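Local coordinates for protein trehalose monomycolate exporter MmpL3 (Mycobacterium tuberculosis, PDB 7NVH) that exports trehalose monomycolate, the mycolic acid carrier of the mycobacterial cell envelope, probably as a proton-driven pump of the RND permease superfamily, at residues Gly78-Trp86 against Thr122-Val130; Val582-Met590 against Leu718-Asp729. One frame throughout, in Å; residues are numbered along the deposited sequence.

Contact 1: residues Gly78-Trp86 against Thr122-Val130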
loop_
_atom_site.group_PDB
_atom_site.type_symbol
_atom_site.label_atom_id
_atom_site.label_comp_id
_atom_site.label_asym_id
_atom_site.label_seq_id
_atom_site.Cartn_x
_atom_site.Cartn_y
_atom_site.Cartn_z
ATOM N N GLY A 78 -21.039 38.984 -14.752
ATOM C CA GLY A 78 -22.012 40.058 -14.720
ATOM C C GLY A 78 -23.224 39.764 -15.574
ATOM O O GLY A 78 -23.800 40.662 -16.194
ATOM N N LYS A 79 -23.609 38.491 -15.613
ATOM C CA LYS A 79 -24.766 38.030 -16.364
ATOM C C LYS A 79 -25.342 36.823 -15.639
ATOM O O LYS A 79 -24.856 36.419 -14.580
ATOM C CB LYS A 79 -24.389 37.690 -17.808
ATOM C CG LYS A 79 -24.595 38.819 -18.797
ATOM C CD LYS A 79 -24.039 38.459 -20.165
ATOM C CE LYS A 79 -23.717 39.701 -20.973
ATOM N NZ LYS A 79 -24.702 40.790 -20.720
ATOM N N THR A 80 -26.396 36.254 -16.207
ATOM C CA THR A 80 -27.001 35.038 -15.688
ATOM C C THR A 80 -26.739 33.886 -16.646
ATOM O O THR A 80 -26.301 34.078 -17.782
ATOM C CB THR A 80 -28.506 35.224 -15.473
ATOM O OG1 THR A 80 -29.067 35.906 -16.601
ATOM C CG2 THR A 80 -28.767 36.033 -14.216
ATOM N N VAL A 81 -27.009 32.666 -16.171
ATOM C CA VAL A 81 -26.884 31.501 -17.042
ATOM C C VAL A 81 -28.027 31.399 -18.032
ATOM O O VAL A 81 -27.960 30.588 -18.961
ATOM C CB VAL A 81 -26.801 30.194 -16.234
ATOM C CG1 VAL A 81 -25.464 30.100 -15.535
ATOM C CG2 VAL A 81 -27.934 30.120 -15.241
ATOM N N ASP A 82 -29.072 32.202 -17.863
ATOM C CA ASP A 82 -30.188 32.244 -18.793
ATOM C C ASP A 82 -29.953 33.210 -19.941
ATOM O O ASP A 82 -30.916 33.628 -20.590
ATOM C CB ASP A 82 -31.474 32.623 -18.055
ATOM C CG ASP A 82 -32.153 31.430 -17.428
ATOM O OD1 ASP A 82 -31.523 30.357 -17.363
ATOM O OD2 ASP A 82 -33.316 31.563 -16.998
ATOM N N ASP A 83 -28.707 33.579 -20.197
ATOM C CA ASP A 83 -28.411 34.500 -21.285
ATOM C C ASP A 83 -28.722 33.823 -22.615
ATOM O O ASP A 83 -28.244 32.711 -22.861
ATOM C CB ASP A 83 -26.945 34.924 -21.235
ATOM C CG ASP A 83 -26.628 36.066 -22.183
ATOM O OD1 ASP A 83 -27.541 36.538 -22.890
ATOM O OD2 ASP A 83 -25.457 36.491 -22.227
ATOM N N PRO A 84 -29.526 34.443 -23.482
ATOM C CA PRO A 84 -29.813 33.822 -24.785
ATOM C C PRO A 84 -28.572 33.453 -25.578
ATOM O O PRO A 84 -28.566 32.418 -26.253
ATOM C CB PRO A 84 -30.639 34.894 -25.507
ATOM C CG PRO A 84 -31.189 35.775 -24.442
ATOM C CD PRO A 84 -30.480 35.514 -23.149
ATOM N N ALA A 85 -27.517 34.268 -25.517
ATOM C CA ALA A 85 -26.326 34.010 -26.318
ATOM C C ALA A 85 -25.396 33.012 -25.640
ATOM O O ALA A 85 -24.980 32.022 -26.255
ATOM C CB ALA A 85 -25.589 35.321 -26.594
ATOM N N TRP A 86 -25.057 33.261 -24.375
ATOM C CA TRP A 86 -24.091 32.414 -23.685
ATOM C C TRP A 86 -24.598 30.984 -23.552
ATOM O O TRP A 86 -23.853 30.025 -23.788
ATOM C CB TRP A 86 -23.766 32.999 -22.313
ATOM C CG TRP A 86 -22.731 32.224 -21.585
ATOM C CD1 TRP A 86 -21.383 32.379 -21.668
ATOM C CD2 TRP A 86 -22.958 31.162 -20.659
ATOM N NE1 TRP A 86 -20.752 31.480 -20.846
ATOM C CE2 TRP A 86 -21.700 30.719 -20.216
ATOM C CE3 TRP A 86 -24.104 30.543 -20.160
ATOM C CZ2 TRP A 86 -21.557 29.687 -19.300
ATOM C CZ3 TRP A 86 -23.960 29.519 -19.251
ATOM C CH2 TRP A 86 -22.697 29.102 -18.830
ATOM N N THR A 122 -28.071 27.319 -9.811
ATOM C CA THR A 122 -28.202 27.963 -8.514
ATOM C C THR A 122 -29.351 28.967 -8.521
ATOM O O THR A 122 -29.822 29.411 -9.571
ATOM C CB THR A 122 -26.901 28.659 -8.121
ATOM O OG1 THR A 122 -26.586 29.663 -9.092
ATOM C CG2 THR A 122 -25.764 27.660 -8.045
ATOM N N ALA A 123 -29.803 29.323 -7.316
ATOM C CA ALA A 123 -30.980 30.176 -7.181
ATOM C C ALA A 123 -30.748 31.568 -7.752
ATOM O O ALA A 123 -31.694 32.209 -8.223
ATOM C CB ALA A 123 -31.392 30.271 -5.713
ATOM N N ASP A 124 -29.511 32.057 -7.717
ATOM C CA ASP A 124 -29.204 33.353 -8.306
ATOM C C ASP A 124 -28.923 33.265 -9.797
ATOM O O ASP A 124 -28.707 34.304 -10.431
ATOM C CB ASP A 124 -28.014 33.997 -7.590
ATOM C CG ASP A 124 -26.840 33.054 -7.446
ATOM O OD1 ASP A 124 -26.985 31.866 -7.793
ATOM O OD2 ASP A 124 -25.771 33.501 -6.985
ATOM N N LYS A 125 -28.927 32.057 -10.365
ATOM C CA LYS A 125 -28.678 31.837 -11.787
ATOM C C LYS A 125 -27.329 32.420 -12.200
ATOM O O LYS A 125 -27.238 33.305 -13.048
ATOM C CB LYS A 125 -29.808 32.420 -12.641
ATOM C CG LYS A 125 -31.151 31.733 -12.471
ATOM C CD LYS A 125 -31.033 30.234 -12.619
ATOM C CE LYS A 125 -32.397 29.613 -12.813
ATOM N NZ LYS A 125 -33.249 30.474 -13.675
ATOM N N LYS A 126 -26.274 31.921 -11.566
ATOM C CA LYS A 126 -24.926 32.293 -11.964
ATOM C C LYS A 126 -23.972 31.112 -12.015
ATOM O O LYS A 126 -22.817 31.295 -12.407
ATOM C CB LYS A 126 -24.361 33.369 -11.028
ATOM C CG LYS A 126 -24.911 34.752 -11.314
ATOM C CD LYS A 126 -24.252 35.812 -10.462
ATOM C CE LYS A 126 -24.811 37.180 -10.798
ATOM N NZ LYS A 126 -26.273 37.238 -10.530
ATOM N N TYR A 127 -24.412 29.920 -11.639
ATOM C CA TYR A 127 -23.632 28.709 -11.807
ATOM C C TYR A 127 -24.573 27.615 -12.277
ATOM O O TYR A 127 -25.717 27.540 -11.826
ATOM C CB TYR A 127 -22.950 28.283 -10.505
ATOM C CG TYR A 127 -21.624 28.953 -10.244
ATOM C CD1 TYR A 127 -20.434 28.277 -10.440
ATOM C CD2 TYR A 127 -21.567 30.255 -9.776
ATOM C CE1 TYR A 127 -19.224 28.883 -10.195
ATOM C CE2 TYR A 127 -20.364 30.868 -9.528
ATOM C CZ TYR A 127 -19.196 30.179 -9.738
ATOM O OH TYR A 127 -17.988 30.789 -9.491
ATOM N N THR A 128 -24.092 26.774 -13.186
ATOM C CA THR A 128 -24.872 25.643 -13.658
ATOM C C THR A 128 -23.912 24.539 -14.058
ATOM O O THR A 128 -22.735 24.784 -14.326
ATOM C CB THR A 128 -25.774 26.022 -14.834
ATOM O OG1 THR A 128 -26.489 24.866 -15.279
ATOM C CG2 THR A 128 -24.944 26.559 -15.978
ATOM N N PHE A 129 -24.423 23.315 -14.090
ATOM C CA PHE A 129 -23.600 22.175 -14.448
ATOM C C PHE A 129 -24.401 21.215 -15.311
ATOM O O PHE A 129 -25.632 21.190 -15.266
ATOM C CB PHE A 129 -23.060 21.452 -13.208
ATOM C CG PHE A 129 -24.060 20.565 -12.533
ATOM C CD1 PHE A 129 -23.942 19.192 -12.604
ATOM C CD2 PHE A 129 -25.107 21.101 -11.812
ATOM C CE1 PHE A 129 -24.853 18.374 -11.979
ATOM C CE2 PHE A 129 -26.018 20.286 -11.184
ATOM C CZ PHE A 129 -25.891 18.923 -11.269
ATOM N N VAL A 130 -23.681 20.437 -16.112
ATOM C CA VAL A 130 -24.263 19.376 -16.916
ATOM C C VAL A 130 -23.534 18.086 -16.585
ATOM O O VAL A 130 -22.357 18.094 -16.214
ATOM C CB VAL A 130 -24.186 19.674 -18.428
ATOM C CG1 VAL A 130 -24.933 20.949 -18.752
ATOM C CG2 VAL A 130 -22.743 19.778 -18.871
#
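Val81 and Lys125 join two loops at one end of a four-stranded antiparallel sheet: Val81 N donates to Lys125 O at 3.2 Å, with an N-H...O angle of 148°. The donor stands well above the carbonyl plane, 58° out of it, and the same oxygen receives a CA-H...O contact from Thr80. Thr80 and Val81 open a type I turn that runs to Asp83, the N-cap of helix 84-94; Lys125 closes another, begun at Thr122, just before strand 127-131. The contact thus ties the entry to a helix to the entry to a strand within the first periplasmic domain, a porter-type domain as in RND relatives.

Lys125 can be followed outward. Lys125 CB lies 3.9 Å from Val81 CG2 and packs more loosely on the methyl of Thr80. The chain then folds back at chi2 (-51°), which brings Lys125 CD to the same CG2 of Val81, 4.1 Å away. At the tip, Lys125 NZ forms a long salt bridge of 3.5 Å to Asp82 OD2. Tyr111 OH, outside both loops, hydrogen-bonds to this NZ and to Asp82 OD1, bridging the charged pair.

The other branch of Val81, CG1, meets Thr128 CG2 at 3.6 Å, the two side chains crossing at a slant. Thr128 turns its hydroxyl away to Met120 O, so that its methyl faces Val81 and approaches the edge of the Trp86 ring.

One buried valine therefore serves two environments, with a methyl among apolar groups and another under the aliphatic part of a lysine whose ammonium pairs near the surface. The implied chemistry is mixed, with a single backbone bond setting the alignment and the long ion pair probably adding only modestly.

Contact 2: residues Val582-Met590 against Leu718-Asp729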
loop_
_atom_site.group_PDB
_atom_site.type_symbol
_atom_site.label_atom_id
_atom_site.label_comp_id
_atom_site.label_asym_id
_atom_site.label_seq_id
_atom_site.Cartn_x
_atom_site.Cartn_y
_atom_site.Cartn_z
ATOM N N VAL A 582 15.435 -18.589 21.839
ATOM C CA VAL A 582 15.085 -17.378 22.572
ATOM C C VAL A 582 15.136 -16.157 21.664
ATOM O O VAL A 582 14.299 -15.250 21.772
ATOM C CB VAL A 582 16.010 -17.221 23.789
ATOM C CG1 VAL A 582 15.527 -16.093 24.676
ATOM C CG2 VAL A 582 16.074 -18.523 24.564
ATOM N N LEU A 583 16.122 -16.101 20.772
ATOM C CA LEU A 583 16.254 -14.945 19.889
ATOM C C LEU A 583 15.043 -14.727 18.991
ATOM O O LEU A 583 14.663 -13.557 18.798
ATOM C CB LEU A 583 17.540 -15.070 19.062
ATOM C CG LEU A 583 18.844 -14.801 19.809
ATOM C CD1 LEU A 583 20.036 -15.113 18.923
ATOM C CD2 LEU A 583 18.892 -13.362 20.287
ATOM N N PRO A 584 14.431 -15.751 18.380
ATOM C CA PRO A 584 13.183 -15.492 17.643
ATOM C C PRO A 584 12.100 -14.851 18.490
ATOM O O PRO A 584 11.421 -13.932 18.023
ATOM C CB PRO A 584 12.760 -16.883 17.158
ATOM C CG PRO A 584 13.974 -17.697 17.165
ATOM C CD PRO A 584 14.996 -17.071 18.056
ATOM N N ILE A 585 11.931 -15.299 19.734
ATOM C CA ILE A 585 10.912 -14.718 20.601
ATOM C C ILE A 585 11.243 -13.267 20.914
ATOM O O ILE A 585 10.367 -12.394 20.889
ATOM C CB ILE A 585 10.769 -15.557 21.883
ATOM C CG1 ILE A 585 10.343 -16.982 21.533
ATOM C CG2 ILE A 585 9.771 -14.919 22.826
ATOM C CD1 ILE A 585 10.541 -17.970 22.656
ATOM N N LYS A 586 12.511 -12.988 21.216
ATOM C CA LYS A 586 12.924 -11.624 21.525
ATOM C C LYS A 586 12.685 -10.694 20.340
ATOM O O LYS A 586 12.147 -9.587 20.495
ATOM C CB LYS A 586 14.397 -11.622 21.927
ATOM C CG LYS A 586 14.934 -10.274 22.310
ATOM C CD LYS A 586 16.443 -10.234 22.185
ATOM C CE LYS A 586 16.862 -10.058 20.739
ATOM N NZ LYS A 586 16.453 -8.732 20.209
ATOM N N ALA A 587 13.066 -11.135 19.142
ATOM C CA ALA A 587 12.875 -10.303 17.961
ATOM C C ALA A 587 11.402 -10.147 17.618
ATOM O O ALA A 587 10.995 -9.087 17.136
ATOM C CB ALA A 587 13.643 -10.884 16.776
ATOM N N THR A 588 10.588 -11.175 17.865
ATOM C CA THR A 588 9.151 -11.051 17.645
ATOM C C THR A 588 8.541 -10.021 18.586
ATOM O O THR A 588 7.711 -9.202 18.175
ATOM C CB THR A 588 8.478 -12.413 17.820
ATOM O OG1 THR A 588 8.748 -13.230 16.675
ATOM C CG2 THR A 588 6.976 -12.258 17.982
ATOM N N LEU A 589 8.946 -10.043 19.858
ATOM C CA LEU A 589 8.432 -9.061 20.808
ATOM C C LEU A 589 8.830 -7.646 20.411
ATOM O O LEU A 589 7.998 -6.730 20.429
ATOM C CB LEU A 589 8.922 -9.379 22.219
ATOM C CG LEU A 589 8.423 -10.687 22.832
ATOM C CD1 LEU A 589 8.877 -10.809 24.275
ATOM C CD2 LEU A 589 6.911 -10.786 22.735
ATOM N N MET A 590 10.098 -7.446 20.039
ATOM C CA MET A 590 10.511 -6.118 19.596
ATOM C C MET A 590 9.815 -5.678 18.314
ATOM O O MET A 590 9.467 -4.500 18.190
ATOM C CB MET A 590 12.026 -6.049 19.424
ATOM C CG MET A 590 12.764 -5.866 20.731
ATOM S SD MET A 590 14.505 -6.300 20.666
ATOM C CE MET A 590 14.761 -6.805 22.360
ATOM N N LEU A 718 17.788 -1.255 22.952
ATOM C CA LEU A 718 16.912 -2.315 23.437
ATOM C C LEU A 718 17.499 -3.696 23.191
ATOM O O LEU A 718 17.514 -4.533 24.099
ATOM C CB LEU A 718 15.542 -2.200 22.773
ATOM C CG LEU A 718 14.342 -2.642 23.605
ATOM C CD1 LEU A 718 14.348 -1.946 24.953
ATOM C CD2 LEU A 718 13.053 -2.357 22.857
ATOM N N VAL A 719 17.982 -3.957 21.976
ATOM C CA VAL A 719 18.538 -5.275 21.671
ATOM C C VAL A 719 19.752 -5.602 22.534
ATOM O O VAL A 719 19.780 -6.691 23.131
ATOM C CB VAL A 719 18.831 -5.390 20.163
ATOM C CG1 VAL A 719 19.155 -6.825 19.800
ATOM C CG2 VAL A 719 17.651 -4.892 19.357
ATOM N N PRO A 720 20.773 -4.740 22.649
ATOM C CA PRO A 720 21.903 -5.099 23.520
ATOM C C PRO A 720 21.510 -5.287 24.971
ATOM O O PRO A 720 21.969 -6.238 25.614
ATOM C CB PRO A 720 22.875 -3.925 23.355
ATOM C CG PRO A 720 22.442 -3.188 22.174
ATOM C CD PRO A 720 21.011 -3.479 21.926
ATOM N N SER A 721 20.667 -4.404 25.508
ATOM C CA SER A 721 20.293 -4.505 26.913
ATOM C C SER A 721 19.511 -5.780 27.187
ATOM O O SER A 721 19.762 -6.470 28.182
ATOM C CB SER A 721 19.482 -3.281 27.327
ATOM O OG SER A 721 18.278 -3.206 26.587
ATOM N N VAL A 722 18.559 -6.113 26.315
ATOM C CA VAL A 722 17.784 -7.334 26.504
ATOM C C VAL A 722 18.676 -8.558 26.366
ATOM O O VAL A 722 18.608 -9.484 27.183
ATOM C CB VAL A 722 16.602 -7.377 25.521
ATOM C CG1 VAL A 722 15.971 -8.752 25.520
ATOM C CG2 VAL A 722 15.572 -6.330 25.898
ATOM N N MET A 723 19.537 -8.582 25.347
ATOM C CA MET A 723 20.391 -9.746 25.146
ATOM C C MET A 723 21.409 -9.903 26.267
ATOM O O MET A 723 21.870 -11.018 26.527
ATOM C CB MET A 723 21.091 -9.657 23.794
ATOM C CG MET A 723 20.199 -10.040 22.633
ATOM S SD MET A 723 21.005 -9.843 21.039
ATOM C CE MET A 723 22.022 -11.314 21.009
ATOM N N LYS A 724 21.778 -8.809 26.933
ATOM C CA LYS A 724 22.633 -8.932 28.107
ATOM C C LYS A 724 21.848 -9.420 29.317
ATOM O O LYS A 724 22.356 -10.227 30.104
ATOM C CB LYS A 724 23.306 -7.597 28.411
ATOM C CG LYS A 724 23.826 -7.480 29.828
ATOM C CD LYS A 724 25.242 -8.004 29.939
ATOM C CE LYS A 724 25.692 -8.043 31.385
ATOM N NZ LYS A 724 26.758 -9.054 31.607
ATOM N N LEU A 725 20.613 -8.942 29.483
ATOM C CA LEU A 725 19.796 -9.385 30.609
ATOM C C LEU A 725 19.496 -10.874 30.519
ATOM O O LEU A 725 19.517 -11.582 31.532
ATOM C CB LEU A 725 18.499 -8.581 30.668
ATOM C CG LEU A 725 18.626 -7.137 31.149
ATOM C CD1 LEU A 725 17.389 -6.345 30.771
ATOM C CD2 LEU A 725 18.855 -7.091 32.647
ATOM N N LEU A 726 19.209 -11.364 29.311
ATOM C CA LEU A 726 18.934 -12.785 29.128
ATOM C C LEU A 726 20.126 -13.633 29.544
ATOM O O LEU A 726 19.965 -14.654 30.221
ATOM C CB LEU A 726 18.573 -13.056 27.671
ATOM C CG LEU A 726 17.135 -12.784 27.243
ATOM C CD1 LEU A 726 17.006 -12.913 25.738
ATOM C CD2 LEU A 726 16.191 -13.738 27.947
ATOM N N GLY A 727 21.328 -13.225 29.150
ATOM C CA GLY A 727 22.528 -13.938 29.532
ATOM C C GLY A 727 23.008 -14.898 28.470
ATOM O O GLY A 727 22.802 -14.670 27.274
ATOM N N ASP A 728 23.648 -15.984 28.898
ATOM C CA ASP A 728 24.173 -16.987 27.983
ATOM C C ASP A 728 23.082 -17.832 27.343
ATOM O O ASP A 728 23.393 -18.651 26.472
ATOM C CB ASP A 728 25.165 -17.891 28.715
ATOM C CG ASP A 728 26.453 -17.176 29.066
ATOM O OD1 ASP A 728 26.867 -16.284 28.299
ATOM O OD2 ASP A 728 27.051 -17.503 30.112
ATOM N N ASP A 729 21.828 -17.659 27.749
ATOM C CA ASP A 729 20.717 -18.424 27.208
ATOM C C ASP A 729 20.135 -17.813 25.941
ATOM O O ASP A 729 19.157 -18.343 25.411
ATOM C CB ASP A 729 19.617 -18.570 28.261
ATOM C CG ASP A 729 19.833 -19.771 29.161
ATOM O OD1 ASP A 729 20.515 -20.724 28.732
ATOM O OD2 ASP A 729 19.322 -19.762 30.300
#
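Helices 582-607 and 694-726 run in roughly opposite directions here, their local axes 11.5 Å apart at closest and inclined at 142° between N-to-C directions. Both belong to the transmembrane helix bundle of the RND permease fold, in its second MMPL half. No hydrogen bond joins the two segments; the contact is made by side chains that span the gap.

Met590, extended beyond CG, reaches across so that its CE meets Val722 CG2 end to end at 3.7 Å, while SD lies against Val719 CG2. One turn earlier, Lys586 projects toward the partner helix and runs alongside Val722, the two side chains pointing opposite ways, with Lys586 CD touching Val722 CG1 at 3.7 Å. Met723 CG packs crosswise against CD and CE of the same lysine. Leu583 CD2 extends this apolar layer to Met723 CE, both residues also touching Trp731.

At the other end Val582 CG1 and Leu726 CD1 approach tip to tip, 3.7 Å apart. Beyond Leu726 the chain leaves helical geometry at Gly727, whose phi is positive, and Asp729 O lies beside Val582 CG2.

Among these contacting side chains the Lys586 ammonium is the charged group. Bends at chi3 (79°) and chi4 (66°) curl the chain beside Val719, toward Glu642 of helix 624-654, with which NZ makes a long, weak ion pair; the close apolar neighbour of Lys586 NZ is Val719 CG1, at 3.3 Å.

Overall arrangement
Contact 1 and contact 2 lie on opposite sides of the chain's centre, their own centres about 72 Å apart and their nearest atoms about 51 Å apart. They come in series along the sequence and in different MMPL halves of the protein: segments 78-86 and 122-130 belong to the first, segments 582-590 and 718-729 to the second. One is a turn-to-turn junction in a periplasmic domain, the other helix packing in the membrane part. Between these regions a molecule of the detergent lauryl maltose neopentyl glycol is bound; the side chain of Thr128 in contact 1 is about 14 Å from it, so contact 1 is near the pocket without lining it.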